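Local coordinates for uncharacterized protein (Vibrio parahaemolyticus M0605, PDB 3X0T) that is the PirA component of a plasmid-encoded Vibrio toxin, has a jelly-roll fold, and probably contributes to pore formation or to recognition of the target cell, at residues Arg39-Glu44 against Leu51-Gln56; His72-Gln75 against Thr79-Leu82; Ile94-Asn99 against Cys106-His111. All blocks are in the same frame, centred on the assembly; numbering follows the deposited sequence.

Contact 1: Arg39-Glu44 against Leu51-Gln56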
# COMPACT_ATOMS: atom_id res chain seq x y z
N ARG A 39 1.19 1.35 -8.64
CA ARG A 39 -0.05 0.54 -8.66
C ARG A 39 -0.91 1.00 -7.51
O ARG A 39 -0.44 1.15 -6.40
CB ARG A 39 0.37 -0.97 -8.49
CG ARG A 39 -0.78 -1.93 -8.30
CD ARG A 39 -0.43 -3.34 -8.70
NE ARG A 39 0.74 -3.86 -7.95
CZ ARG A 39 1.37 -4.96 -8.31
NH1 ARG A 39 2.42 -5.36 -7.62
NH2 ARG A 39 0.99 -5.66 -9.42
N SER A 40 -2.19 1.13 -7.79
CA SER A 40 -3.18 1.52 -6.75
C SER A 40 -3.70 0.28 -6.06
O SER A 40 -3.74 -0.81 -6.66
CB SER A 40 -4.39 2.22 -7.46
OG SER A 40 -3.93 3.41 -8.07
N VAL A 41 -4.21 0.45 -4.83
CA VAL A 41 -4.77 -0.70 -4.09
C VAL A 41 -5.96 -0.16 -3.30
O VAL A 41 -6.11 1.02 -3.08
CB VAL A 41 -3.77 -1.32 -3.11
CG1 VAL A 41 -2.52 -1.74 -3.85
CG2 VAL A 41 -3.42 -0.44 -1.95
N ASP A 42 -6.79 -1.13 -2.88
CA ASP A 42 -7.74 -0.83 -1.82
C ASP A 42 -7.33 -1.62 -0.59
O ASP A 42 -6.83 -2.74 -0.67
CB ASP A 42 -9.20 -1.25 -2.16
CG ASP A 42 -9.58 -0.79 -3.50
OD1 ASP A 42 -9.40 0.36 -3.81
OD2 ASP A 42 -10.11 -1.67 -4.25
N ILE A 43 -7.52 -1.03 0.58
CA ILE A 43 -7.27 -1.72 1.83
C ILE A 43 -8.62 -1.89 2.60
O ILE A 43 -9.34 -0.89 2.79
CB ILE A 43 -6.28 -0.93 2.71
CG1 ILE A 43 -6.14 -1.67 4.09
CG2 ILE A 43 -6.60 0.56 2.90
CD1 ILE A 43 -5.03 -1.11 4.97
N GLU A 44 -8.90 -3.14 3.02
CA GLU A 44 -10.02 -3.40 3.93
C GLU A 44 -9.38 -3.74 5.29
O GLU A 44 -8.63 -4.67 5.43
CB GLU A 44 -10.81 -4.63 3.39
CG GLU A 44 -11.93 -5.01 4.29
CD GLU A 44 -12.60 -6.33 3.93
OE1 GLU A 44 -12.06 -7.13 3.08
OE2 GLU A 44 -13.63 -6.65 4.58
N LEU A 51 -5.66 1.59 11.21
CA LEU A 51 -4.37 1.39 10.53
C LEU A 51 -4.10 2.62 9.68
O LEU A 51 -5.01 3.20 9.11
CB LEU A 51 -4.48 0.16 9.61
CG LEU A 51 -4.73 -1.19 10.32
CD1 LEU A 51 -5.08 -2.28 9.33
CD2 LEU A 51 -3.63 -1.56 11.23
N THR A 52 -2.80 2.93 9.51
CA THR A 52 -2.41 3.91 8.48
C THR A 52 -1.87 3.20 7.23
O THR A 52 -1.10 2.25 7.39
CB THR A 52 -1.34 4.83 9.04
OG1 THR A 52 -1.95 5.59 10.10
CG2 THR A 52 -0.81 5.80 7.99
N ILE A 53 -2.29 3.61 6.05
CA ILE A 53 -1.67 3.14 4.83
C ILE A 53 -0.88 4.28 4.22
O ILE A 53 -1.36 5.44 4.19
CB ILE A 53 -2.71 2.54 3.87
CG1 ILE A 53 -2.00 1.80 2.72
CG2 ILE A 53 -3.75 3.55 3.38
CD1 ILE A 53 -2.93 0.95 1.88
N GLN A 54 0.32 3.98 3.75
CA GLN A 54 1.14 5.02 3.10
C GLN A 54 1.70 4.53 1.77
O GLN A 54 2.09 3.36 1.62
CB GLN A 54 2.36 5.47 3.95
CG GLN A 54 1.92 6.02 5.31
CD GLN A 54 3.00 6.72 6.00
OE1 GLN A 54 4.20 6.36 5.96
NE2 GLN A 54 2.57 7.79 6.72
N TYR A 55 1.74 5.45 0.82
CA TYR A 55 2.45 5.26 -0.44
C TYR A 55 3.80 5.97 -0.29
O TYR A 55 3.80 7.15 -0.04
CB TYR A 55 1.64 5.84 -1.61
CG TYR A 55 1.94 5.21 -2.91
CD1 TYR A 55 3.19 5.41 -3.55
CD2 TYR A 55 1.04 4.33 -3.51
CE1 TYR A 55 3.50 4.73 -4.73
CE2 TYR A 55 1.36 3.65 -4.67
CZ TYR A 55 2.59 3.85 -5.28
OH TYR A 55 2.87 3.15 -6.43
N GLN A 56 4.89 5.22 -0.43
CA GLN A 56 6.23 5.76 -0.20
C GLN A 56 7.09 5.61 -1.44
O GLN A 56 6.81 4.74 -2.28
CB GLN A 56 6.89 5.05 0.96
CG GLN A 56 6.15 5.27 2.27
CD GLN A 56 6.87 4.68 3.46
OE1 GLN A 56 7.90 4.00 3.32
NE2 GLN A 56 6.35 4.95 4.66

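Contact 2: His72-Gln75 against Thr79-Leu82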
# COMPACT_ATOMS: atom_id res chain seq x y z
N HIS A 72 -3.03 7.80 4.74
CA HIS A 72 -4.43 7.89 5.11
C HIS A 72 -4.69 6.88 6.24
O HIS A 72 -4.13 5.79 6.26
CB HIS A 72 -5.30 7.51 3.89
CG HIS A 72 -6.74 7.73 4.13
ND1 HIS A 72 -7.36 8.94 3.94
CD2 HIS A 72 -7.69 6.87 4.56
CE1 HIS A 72 -8.64 8.82 4.27
NE2 HIS A 72 -8.87 7.57 4.60
N VAL A 73 -5.62 7.24 7.15
CA VAL A 73 -5.99 6.38 8.29
C VAL A 73 -7.26 5.67 7.95
O VAL A 73 -8.26 6.31 7.54
CB VAL A 73 -6.10 7.14 9.59
CG1 VAL A 73 -6.57 6.23 10.71
CG2 VAL A 73 -4.81 7.82 9.92
N VAL A 74 -7.33 4.37 8.16
CA VAL A 74 -8.45 3.51 7.87
C VAL A 74 -8.98 2.88 9.14
O VAL A 74 -8.26 2.18 9.82
CB VAL A 74 -8.03 2.40 6.86
CG1 VAL A 74 -9.22 1.59 6.43
CG2 VAL A 74 -7.30 3.02 5.62
N GLN A 75 -10.24 3.13 9.50
CA GLN A 75 -10.84 2.57 10.73
C GLN A 75 -11.27 1.10 10.55
O GLN A 75 -11.34 0.62 9.42
CB GLN A 75 -12.04 3.38 11.17
CG GLN A 75 -11.72 4.84 11.34
CD GLN A 75 -10.74 5.01 12.50
OE1 GLN A 75 -10.82 4.36 13.59
NE2 GLN A 75 -9.72 5.84 12.29
N THR A 79 -13.14 0.11 4.09
CA THR A 79 -12.32 -0.10 2.92
C THR A 79 -11.98 1.24 2.31
O THR A 79 -12.83 2.13 2.20
CB THR A 79 -13.00 -0.98 1.88
OG1 THR A 79 -13.30 -2.25 2.50
CG2 THR A 79 -12.23 -1.15 0.72
N TYR A 80 -10.73 1.44 1.91
CA TYR A 80 -10.25 2.70 1.40
C TYR A 80 -9.42 2.54 0.12
O TYR A 80 -8.63 1.60 0.06
CB TYR A 80 -9.36 3.37 2.43
CG TYR A 80 -8.72 4.60 1.95
CD1 TYR A 80 -9.48 5.77 1.80
CD2 TYR A 80 -7.36 4.63 1.58
CE1 TYR A 80 -8.90 6.94 1.36
CE2 TYR A 80 -6.77 5.82 1.16
CZ TYR A 80 -7.57 6.97 1.04
OH TYR A 80 -6.95 8.14 0.60
N HIS A 81 -9.63 3.40 -0.87
CA HIS A 81 -8.85 3.32 -2.15
C HIS A 81 -7.68 4.25 -2.12
O HIS A 81 -7.80 5.47 -1.93
CB HIS A 81 -9.78 3.76 -3.29
CG HIS A 81 -9.02 3.77 -4.58
ND1 HIS A 81 -8.65 2.61 -5.25
CD2 HIS A 81 -8.50 4.76 -5.32
CE1 HIS A 81 -7.95 2.88 -6.34
NE2 HIS A 81 -7.86 4.19 -6.41
N LEU A 82 -6.46 3.65 -2.17
CA LEU A 82 -5.23 4.42 -2.28
C LEU A 82 -4.82 4.45 -3.73
O LEU A 82 -4.34 3.46 -4.31
CB LEU A 82 -4.14 3.71 -1.44
CG LEU A 82 -2.76 4.35 -1.49
CD1 LEU A 82 -2.80 5.78 -1.02
CD2 LEU A 82 -1.76 3.53 -0.71

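Contact 3: Ile94-Asn99 against Cys106-His111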
# COMPACT_ATOMS: atom_id res chain seq x y z
N ILE A 94 4.11 0.33 -0.77
CA ILE A 94 2.95 0.63 0.05
C ILE A 94 3.15 -0.09 1.36
O ILE A 94 3.42 -1.32 1.36
CB ILE A 94 1.61 0.21 -0.65
CG1 ILE A 94 1.44 0.96 -1.96
CG2 ILE A 94 0.46 0.45 0.29
CD1 ILE A 94 0.28 0.51 -2.79
N VAL A 95 3.00 0.62 2.46
CA VAL A 95 3.09 0.02 3.78
C VAL A 95 1.78 0.26 4.54
O VAL A 95 1.10 1.25 4.32
CB VAL A 95 4.29 0.56 4.60
CG1 VAL A 95 5.61 0.14 3.99
CG2 VAL A 95 4.22 2.04 4.82
N VAL A 96 1.51 -0.64 5.46
CA VAL A 96 0.45 -0.47 6.43
C VAL A 96 1.12 -0.41 7.80
O VAL A 96 1.99 -1.24 8.11
CB VAL A 96 -0.61 -1.63 6.35
CG1 VAL A 96 -1.73 -1.36 7.33
CG2 VAL A 96 -1.15 -1.74 4.94
N ILE A 97 0.75 0.62 8.57
CA ILE A 97 1.39 0.92 9.85
C ILE A 97 0.28 0.85 10.93
O ILE A 97 -0.81 1.38 10.79
CB ILE A 97 1.99 2.35 9.82
CG1 ILE A 97 2.97 2.47 8.64
CG2 ILE A 97 2.69 2.64 11.14
CD1 ILE A 97 3.45 3.89 8.40
N ASN A 98 0.66 0.14 12.00
CA ASN A 98 -0.27 -0.04 13.12
C ASN A 98 0.32 0.62 14.34
O ASN A 98 1.24 0.09 14.95
CB ASN A 98 -0.50 -1.54 13.39
CG ASN A 98 -1.49 -1.79 14.49
OD1 ASN A 98 -2.07 -0.86 15.01
ND2 ASN A 98 -1.71 -3.07 14.80
N ASN A 99 -0.19 1.80 14.66
CA ASN A 99 0.30 2.56 15.83
C ASN A 99 -0.53 2.27 17.06
O ASN A 99 -0.27 2.87 18.12
CB ASN A 99 0.21 4.05 15.54
CG ASN A 99 1.11 4.42 14.37
OD1 ASN A 99 0.66 4.95 13.32
ND2 ASN A 99 2.36 4.12 14.54
N CYS A 106 -5.53 -6.78 7.73
CA CYS A 106 -6.17 -6.17 6.59
C CYS A 106 -6.06 -7.12 5.40
O CYS A 106 -5.28 -8.06 5.35
CB CYS A 106 -5.55 -4.82 6.25
SG CYS A 106 -3.84 -4.82 5.74
N THR A 107 -6.93 -6.81 4.40
CA THR A 107 -6.80 -7.42 3.06
C THR A 107 -6.53 -6.23 2.09
O THR A 107 -7.17 -5.18 2.15
CB THR A 107 -8.10 -8.15 2.69
OG1 THR A 107 -8.31 -9.21 3.65
CG2 THR A 107 -7.97 -8.73 1.27
N ILE A 108 -5.57 -6.49 1.19
CA ILE A 108 -5.23 -5.51 0.16
C ILE A 108 -5.75 -6.12 -1.19
O ILE A 108 -5.48 -7.28 -1.46
CB ILE A 108 -3.70 -5.28 0.15
CG1 ILE A 108 -3.23 -4.71 1.48
CG2 ILE A 108 -3.37 -4.29 -1.01
CD1 ILE A 108 -3.66 -3.33 1.79
N TYR A 109 -6.39 -5.24 -1.98
CA TYR A 109 -6.91 -5.59 -3.31
C TYR A 109 -6.05 -4.76 -4.28
O TYR A 109 -6.03 -3.53 -4.21
CB TYR A 109 -8.37 -5.25 -3.39
CG TYR A 109 -9.14 -6.01 -2.34
CD1 TYR A 109 -9.61 -7.26 -2.61
CD2 TYR A 109 -9.40 -5.42 -1.11
CE1 TYR A 109 -10.30 -7.99 -1.64
CE2 TYR A 109 -10.14 -6.13 -0.11
CZ TYR A 109 -10.57 -7.41 -0.41
OH TYR A 109 -11.31 -8.15 0.54
N TYR A 110 -5.37 -5.46 -5.17
CA TYR A 110 -4.38 -4.80 -6.04
C TYR A 110 -5.05 -4.53 -7.40
O TYR A 110 -5.56 -5.45 -8.06
CB TYR A 110 -3.21 -5.76 -6.25
CG TYR A 110 -2.49 -6.04 -4.95
CD1 TYR A 110 -1.44 -5.23 -4.50
CD2 TYR A 110 -2.93 -7.07 -4.11
CE1 TYR A 110 -0.81 -5.48 -3.22
CE2 TYR A 110 -2.34 -7.35 -2.87
CZ TYR A 110 -1.30 -6.55 -2.45
OH TYR A 110 -0.73 -6.81 -1.21
N HIS A 111 -4.97 -3.27 -7.80
CA HIS A 111 -5.61 -2.87 -9.08
C HIS A 111 -4.67 -3.14 -10.18
O HIS A 111 -3.79 -2.32 -10.41
CB HIS A 111 -6.14 -1.49 -9.09
CG HIS A 111 -7.34 -1.44 -8.23
ND1 HIS A 111 -8.57 -2.00 -8.58
CD2 HIS A 111 -7.48 -1.02 -6.97
CE1 HIS A 111 -9.42 -1.79 -7.59
NE2 HIS A 111 -8.81 -1.09 -6.66

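Contact 1: Arg39-Glu44 against Leu51-Gln56
In Ile53, CG1 is anti to the backbone N (chi1 -169°), which carries CD1 across the core of a jelly-roll sandwich to the facing sheet. In Ile43, CG1 is also anti (chi1 175°), which places CG2 between the backbone N and the carbonyl carbon, where it meets that methyl. Strand 41-45 belongs to one four-stranded antiparallel sheet and strand 51-58 to the other. The touching parts run in nearly opposite directions. Their backbones do not pair: the CA atoms of Ile43 and Ile53 are 8.0 Å apart. The space between them is filled by side chains.

Ile43 and Ile53 meet tip to tip. The methyl CD1 of Ile53 lies 3.8 Å from CG2 of Ile43, and it also touches CB of the same residue. CG2 of Ile53 reaches CG2 of Ile43 at 4.2 Å, a second methyl contact. Val41 comes in at a slant. Its CG2 lies 4.1 Å from Ile53 CD1. Ile53 CD1 thus touches both Val41 and Ile43. Ile94 touches Val41 and Ile53, and Leu82 also packs on Ile53. Neighbours from both sheets thus join the cluster.

At the other end the contact turns polar. Tyr55 is buried, and its ring reaches the backbone of Arg39. The N-H of Arg39 gives Tyr55 OH a weak hydrogen bond of 3.3 Å, with an N-H...O angle of 148°. The hydroxyl is also hydrogen-bonded to Gln92, so its bond to Arg39 is not its main tie. The Arg39 side chain leads away from this strand and forms a salt bridge with Asp27. The backbone carbonyl of Arg39 stays at the ring edge of Tyr55, in the ring plane, with Arg39 O 3.5 Å from Tyr55 CE2.

Contact 2: His72-Gln75 against Thr79-Leu82
The imidazole of His72 and the phenol ring of Tyr80 lie flat against each other in an offset stack. Their planes are 1° from parallel and their centroids are 3.6 Å apart. Each ring offers one face to the other. CE1 of Tyr80 sits over the centre of the imidazole, 3.3 Å above its plane. In return, CD2 of His72 sits over the centre of the phenol ring. The overlap is wide: His72 CG is 3.3 Å from Tyr80 CZ, and His72 NE2 also faces Tyr80 CE1.

Both residues have CG anti to the backbone N (chi1 -173° for His72 and 174° for Tyr80). This sends each ring out from its own strand. The second torsions turn the ring planes so that they meet face to face.

Val74 lies beside the stack. Its CG2 approaches the CB of Tyr80 at 3.8 Å and reaches the phenol ring obliquely. Val74 is buried and also packs on Ile43, as Tyr80 does. The contact thus passes from an apolar inner part to a partly exposed aromatic pair.

The strands belong to different sheets of the jelly roll. Strand 67-74 is an outermost strand of one sheet, and strand 79-82 is an outermost strand of the other. Only a short connection joins them in the chain. The stack therefore spans the margin of the sandwich. Backbone bonds pair His72 with Ile53 and Tyr80 with Ile43, each within its own sheet.

The attraction here is probably mainly dispersion between two flat pi systems, with close apolar packing by Val74. If the imidazole were protonated, the facing phenol ring could probably stabilise its charge through a cation-pi component.

Contact 3: Ile94-Asn99 against Cys106-His111
Val96 CG2 is the meeting point of this contact between the two sheets of the jelly roll, where it faces Cys106 and Ile108. Strand 91-98 lies in one sheet and strand 104-110 in the other. On the packed side, Val96, Cys106 and Ile108 are all buried. Val96 has CG1 anti to the backbone N (chi1 -177°), and its CG2 is turned to face both partners. Val17 and Val26 also pack on Val96, while Trp15 and Val26 adjoin Ile108. Neighbouring strands of both sheets thus complete the apolar layer.

Even here the fit between the two strands is modest. They bury 105 Å² in total and share no hydrogen bond. The CA atoms of Val96 and Cys106 are 8.7 Å apart.

The outer face of strand 104-110 is looser. Thr107 and Tyr109 are partly exposed and turn to other partners: Thr107 OG1 is hydrogen-bonded to Asp14 OD1, and Tyr109 OH to Glu44 OE1. At the end of the other segment, Asn99 is exposed. The apolar link is narrow, since one methyl makes both contacts: Val96 CG2 lies 4.2 Å from Cys106 SG and 4.3 Å from Ile108 CD1.

In the fold
The three contacts come in series along the chain, and each joins one sheet of the jelly roll to the other. Contacts 1 and 3 are closest, with centres about 5 Å apart. Contact 2 lies about 7 Å from contact 1 and about 9 Å from contact 3. In one sheet, strand 41-45 sits between 104-110 and 79-82. In the other, strand 51-58 sits between 91-98 and 67-74. Contact 1 is thus central, with contacts 2 and 3 on its two flanks. Backbone bonds such as Thr52 with Ile97 and Leu51 with Val74 connect them. Together they form a continuous interface that holds this single-chain sandwich together.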